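Long-range contact in coat protein (Sulfolobus turreted icosahedral virus, PDB 2BBD), which probably forms the icosahedral protein shell of this archaeal virus as its major capsid subunit, sharing ancestry with coat proteins of eukaryotic and bacterial viruses: residues P199-L205 with D291-L297. Coordinates in Å, arbitrary orientation, origin at the centre of the assembly. Residues are numbered along the deposited sequence.
Sequences PIHVAYL and DSIEYDL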
ATOM      1  N   PRO A 199      12.465 -22.320  -0.019  1.00 34.36           N
ATOM      2  CA  PRO A 199      11.951 -21.174   0.744  1.00 34.84           C
ATOM      3  C   PRO A 199      12.395 -21.131   2.202  1.00 35.67           C
ATOM      4  O   PRO A 199      12.312 -22.129   2.923  1.00 36.94           O
ATOM      5  CB  PRO A 199      10.437 -21.313   0.610  1.00 35.58           C
ATOM      6  CG  PRO A 199      10.273 -22.002  -0.727  1.00 37.14           C
ATOM      7  CD  PRO A 199      11.370 -23.050  -0.683  1.00 33.63           C
ATOM      8  N   ILE A 200      12.872 -19.967   2.630  1.00 34.43           N
ATOM      9  CA  ILE A 200      13.311 -19.788   4.005  1.00 32.93           C
ATOM     10  C   ILE A 200      12.445 -18.722   4.675  1.00 32.22           C
ATOM     11  O   ILE A 200      11.856 -17.874   4.007  1.00 31.98           O
ATOM     12  CB  ILE A 200      14.792 -19.380   4.067  1.00 33.96           C
ATOM     13  CG1 ILE A 200      14.990 -17.997   3.452  1.00 34.05           C
ATOM     14  CG2 ILE A 200      15.642 -20.413   3.322  1.00 34.64           C
ATOM     15  CD1 ILE A 200      16.393 -17.491   3.591  1.00 32.86           C
ATOM     16  N   HIS A 201      12.368 -18.787   5.999  1.00 30.65           N
ATOM     17  CA  HIS A 201      11.560 -17.867   6.789  1.00 29.99           C
ATOM     18  C   HIS A 201      11.877 -16.384   6.615  1.00 27.53           C
ATOM     19  O   HIS A 201      13.011 -15.951   6.827  1.00 26.12           O
ATOM     20  CB  HIS A 201      11.685 -18.207   8.273  1.00 30.53           C
ATOM     21  CG  HIS A 201      10.970 -17.243   9.170  1.00 33.13           C
ATOM     22  ND1 HIS A 201       9.612 -17.303   9.395  1.00 31.90           N
ATOM     23  CD2 HIS A 201      11.417 -16.164   9.857  1.00 31.84           C
ATOM     24  CE1 HIS A 201       9.254 -16.305  10.183  1.00 31.77           C
ATOM     25  NE2 HIS A 201      10.330 -15.599  10.477  1.00 32.21           N
ATOM     26  N   VAL A 202      10.863 -15.611   6.238  1.00 27.69           N
ATOM     27  CA  VAL A 202      11.015 -14.172   6.087  1.00 26.81           C
ATOM     28  C   VAL A 202      10.441 -13.497   7.347  1.00 27.50           C
ATOM     29  O   VAL A 202      11.155 -12.797   8.064  1.00 28.35           O
ATOM     30  CB  VAL A 202      10.262 -13.658   4.853  1.00 27.21           C
ATOM     31  CG1 VAL A 202      10.479 -12.157   4.704  1.00 25.40           C
ATOM     32  CG2 VAL A 202      10.740 -14.402   3.607  1.00 27.79           C
ATOM     33  N   ALA A 203       9.159 -13.726   7.615  1.00 26.87           N
ATOM     34  CA  ALA A 203       8.501 -13.145   8.785  1.00 26.15           C
ATOM     35  C   ALA A 203       7.219 -13.883   9.153  1.00 27.77           C
ATOM     36  O   ALA A 203       6.723 -14.711   8.387  1.00 27.73           O
ATOM     37  CB  ALA A 203       8.175 -11.664   8.524  1.00 25.49           C
ATOM     38  N   TYR A 204       6.692 -13.575  10.336  1.00 29.53           N
ATOM     39  CA  TYR A 204       5.433 -14.156  10.805  1.00 30.14           C
ATOM     40  C   TYR A 204       4.372 -13.084  10.623  1.00 30.10           C
ATOM     41  O   TYR A 204       4.666 -11.894  10.737  1.00 31.10           O
ATOM     42  CB  TYR A 204       5.505 -14.510  12.294  1.00 31.19           C
ATOM     43  CG  TYR A 204       6.449 -15.641  12.640  1.00 31.04           C
ATOM     44  CD1 TYR A 204       6.135 -16.966  12.327  1.00 33.60           C
ATOM     45  CD2 TYR A 204       7.658 -15.382  13.282  1.00 31.23           C
ATOM     46  CE1 TYR A 204       7.012 -18.008  12.649  1.00 34.39           C
ATOM     47  CE2 TYR A 204       8.534 -16.406  13.608  1.00 33.25           C
ATOM     48  CZ  TYR A 204       8.210 -17.714  13.289  1.00 35.04           C
ATOM     49  OH  TYR A 204       9.106 -18.716  13.597  1.00 38.21           O
ATOM     50  N   LEU A 205       3.151 -13.494  10.310  1.00 30.53           N
ATOM     51  CA  LEU A 205       2.069 -12.526  10.170  1.00 32.62           C
ATOM     52  C   LEU A 205       1.553 -12.302  11.584  1.00 33.01           C
ATOM     53  O   LEU A 205       1.276 -13.261  12.302  1.00 33.82           O
ATOM     54  CB  LEU A 205       0.928 -13.076   9.314  1.00 31.27           C
ATOM     55  CG  LEU A 205       1.222 -13.669   7.937  1.00 33.24           C
ATOM     56  CD1 LEU A 205      -0.062 -13.637   7.124  1.00 31.03           C
ATOM     57  CD2 LEU A 205       2.321 -12.895   7.234  1.00 34.04           C
ATOM     58  N   ASP A 291       3.149 -15.713  16.013  1.00 38.23           N
ATOM     59  CA  ASP A 291       4.161 -16.598  15.438  1.00 38.62           C
ATOM     60  C   ASP A 291       3.616 -17.955  15.007  1.00 39.11           C
ATOM     61  O   ASP A 291       4.251 -18.987  15.233  1.00 40.87           O
ATOM     62  CB  ASP A 291       5.285 -16.800  16.449  1.00 36.69           C
ATOM     63  CG  ASP A 291       5.884 -15.495  16.905  1.00 38.29           C
ATOM     64  OD1 ASP A 291       6.662 -15.500  17.880  1.00 38.73           O
ATOM     65  OD2 ASP A 291       5.579 -14.460  16.277  1.00 38.78           O
ATOM     66  N   SER A 292       2.451 -17.959  14.374  1.00 40.18           N
ATOM     67  CA  SER A 292       1.845 -19.208  13.940  1.00 41.57           C
ATOM     68  C   SER A 292       1.833 -19.379  12.427  1.00 41.72           C
ATOM     69  O   SER A 292       1.753 -20.499  11.924  1.00 43.24           O
ATOM     70  CB  SER A 292       0.423 -19.302  14.487  1.00 42.92           C
ATOM     71  OG  SER A 292       0.444 -19.285  15.904  1.00 47.14           O
ATOM     72  N   ILE A 293       1.903 -18.270  11.700  1.00 41.14           N
ATOM     73  CA  ILE A 293       1.913 -18.328  10.248  1.00 39.94           C
ATOM     74  C   ILE A 293       3.033 -17.438   9.730  1.00 39.59           C
ATOM     75  O   ILE A 293       3.142 -16.272  10.106  1.00 40.29           O
ATOM     76  CB  ILE A 293       0.566 -17.874   9.654  1.00 40.25           C
ATOM     77  CG1 ILE A 293      -0.580 -18.653  10.315  1.00 41.46           C
ATOM     78  CG2 ILE A 293       0.553 -18.132   8.153  1.00 38.05           C
ATOM     79  CD1 ILE A 293      -1.968 -18.322   9.766  1.00 43.71           C
ATOM     80  N   GLU A 294       3.872 -18.011   8.875  1.00 38.27           N
ATOM     81  CA  GLU A 294       5.012 -17.314   8.297  1.00 36.11           C
ATOM     82  C   GLU A 294       4.940 -17.339   6.780  1.00 35.19           C
ATOM     83  O   GLU A 294       4.255 -18.183   6.195  1.00 34.63           O
ATOM     84  CB  GLU A 294       6.306 -18.019   8.711  1.00 35.79           C
ATOM     85  CG  GLU A 294       6.279 -19.521   8.394  1.00 37.22           C
ATOM     86  CD  GLU A 294       7.636 -20.203   8.471  1.00 39.09           C
ATOM     87  OE1 GLU A 294       8.488 -19.787   9.289  1.00 40.03           O
ATOM     88  OE2 GLU A 294       7.847 -21.178   7.716  1.00 39.99           O
ATOM     89  N   TYR A 295       5.630 -16.400   6.142  1.00 32.68           N
ATOM     90  CA  TYR A 295       5.708 -16.415   4.689  1.00 31.47           C
ATOM     91  C   TYR A 295       7.204 -16.588   4.421  1.00 30.45           C
ATOM     92  O   TYR A 295       8.043 -15.995   5.106  1.00 31.61           O
ATOM     93  CB  TYR A 295       5.107 -15.146   4.060  1.00 29.13           C
ATOM     94  CG  TYR A 295       5.976 -13.910   3.994  1.00 28.74           C
ATOM     95  CD1 TYR A 295       6.838 -13.698   2.924  1.00 28.92           C
ATOM     96  CD2 TYR A 295       5.874 -12.912   4.967  1.00 28.07           C
ATOM     97  CE1 TYR A 295       7.576 -12.520   2.817  1.00 28.62           C
ATOM     98  CE2 TYR A 295       6.603 -11.736   4.869  1.00 27.88           C
ATOM     99  CZ  TYR A 295       7.450 -11.546   3.796  1.00 27.60           C
ATOM    100  OH  TYR A 295       8.186 -10.386   3.708  1.00 28.46           O
ATOM    101  N   ASP A 296       7.527 -17.452   3.463  1.00 30.44           N
ATOM    102  CA  ASP A 296       8.912 -17.769   3.132  1.00 29.63           C
ATOM    103  C   ASP A 296       9.214 -17.539   1.661  1.00 29.54           C
ATOM    104  O   ASP A 296       8.328 -17.625   0.810  1.00 30.89           O
ATOM    105  CB  ASP A 296       9.192 -19.240   3.460  1.00 29.52           C
ATOM    106  CG  ASP A 296       8.652 -19.652   4.820  1.00 31.37           C
ATOM    107  OD1 ASP A 296       8.158 -20.792   4.939  1.00 32.53           O
ATOM    108  OD2 ASP A 296       8.729 -18.846   5.771  1.00 30.54           O
ATOM    109  N   LEU A 297      10.478 -17.267   1.366  1.00 27.94           N
ATOM    110  CA  LEU A 297      10.887 -17.043  -0.007  1.00 29.16           C
ATOM    111  C   LEU A 297      12.177 -17.768  -0.376  1.00 27.21           C
ATOM    112  O   LEU A 297      13.022 -18.044   0.474  1.00 28.36           O
ATOM    113  CB  LEU A 297      11.074 -15.547  -0.276  1.00 27.89           C
ATOM    114  CG  LEU A 297       9.872 -14.602  -0.182  1.00 30.74           C
ATOM    115  CD1 LEU A 297      10.365 -13.166  -0.390  1.00 29.27           C
ATOM    116  CD2 LEU A 297       8.809 -14.970  -1.225  1.00 25.51           C
TER
HETATM  117  O   HOH W   1       2.826 -13.072  14.751  1.00 32.72           O
HETATM  118  O   HOH W   2       1.233 -15.923  13.128  1.00 35.22           O
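Tyr204, Tyr295 and Val202 lose the most surface where strand 200-204, outermost in its sheet within this chain, pairs antiparallel with strand 293-299. Ile200 and Leu297 form a hydrogen-bonded pair through Ile200 N to Leu297 O (2.9 Å) and Leu297 N to Ile200 O (3.0 Å). A classic beta bulge follows: Val202 and Ala203 together oppose Tyr295, with Val202 N donating to Tyr295 O (3.1 Å) and Tyr295 N to Ala203 O (3.0 Å). Val202, at the first bulge position with phi/psi near -100/-60, directs its side chain toward the partner strand, and its CB sits over the Tyr295 ring face, 3.8 Å from the centroid, in a CH-pi contact. Tyr204 and Glu294 form a non-hydrogen-bonded pair (CA-CA 4.1 Å); on their face His201 ND1 hydrogen-bonds Glu294 OE1 (2.7 Å), while Asp291 CB makes a CH-pi contact over the Tyr204 ring, 4.0 Å from its centroid. Leu205 N to Ile293 O (2.8 Å) continues the pairing, and two waters link Leu205 O to the amides of Asp291 and Ser292. The Tyr295 side chain also packs on strands 210-219 and 303-313, bridging this four-stranded sheet and the larger one, an arrangement consistent with the C-terminal jelly roll of a double-jelly-roll capsid protein.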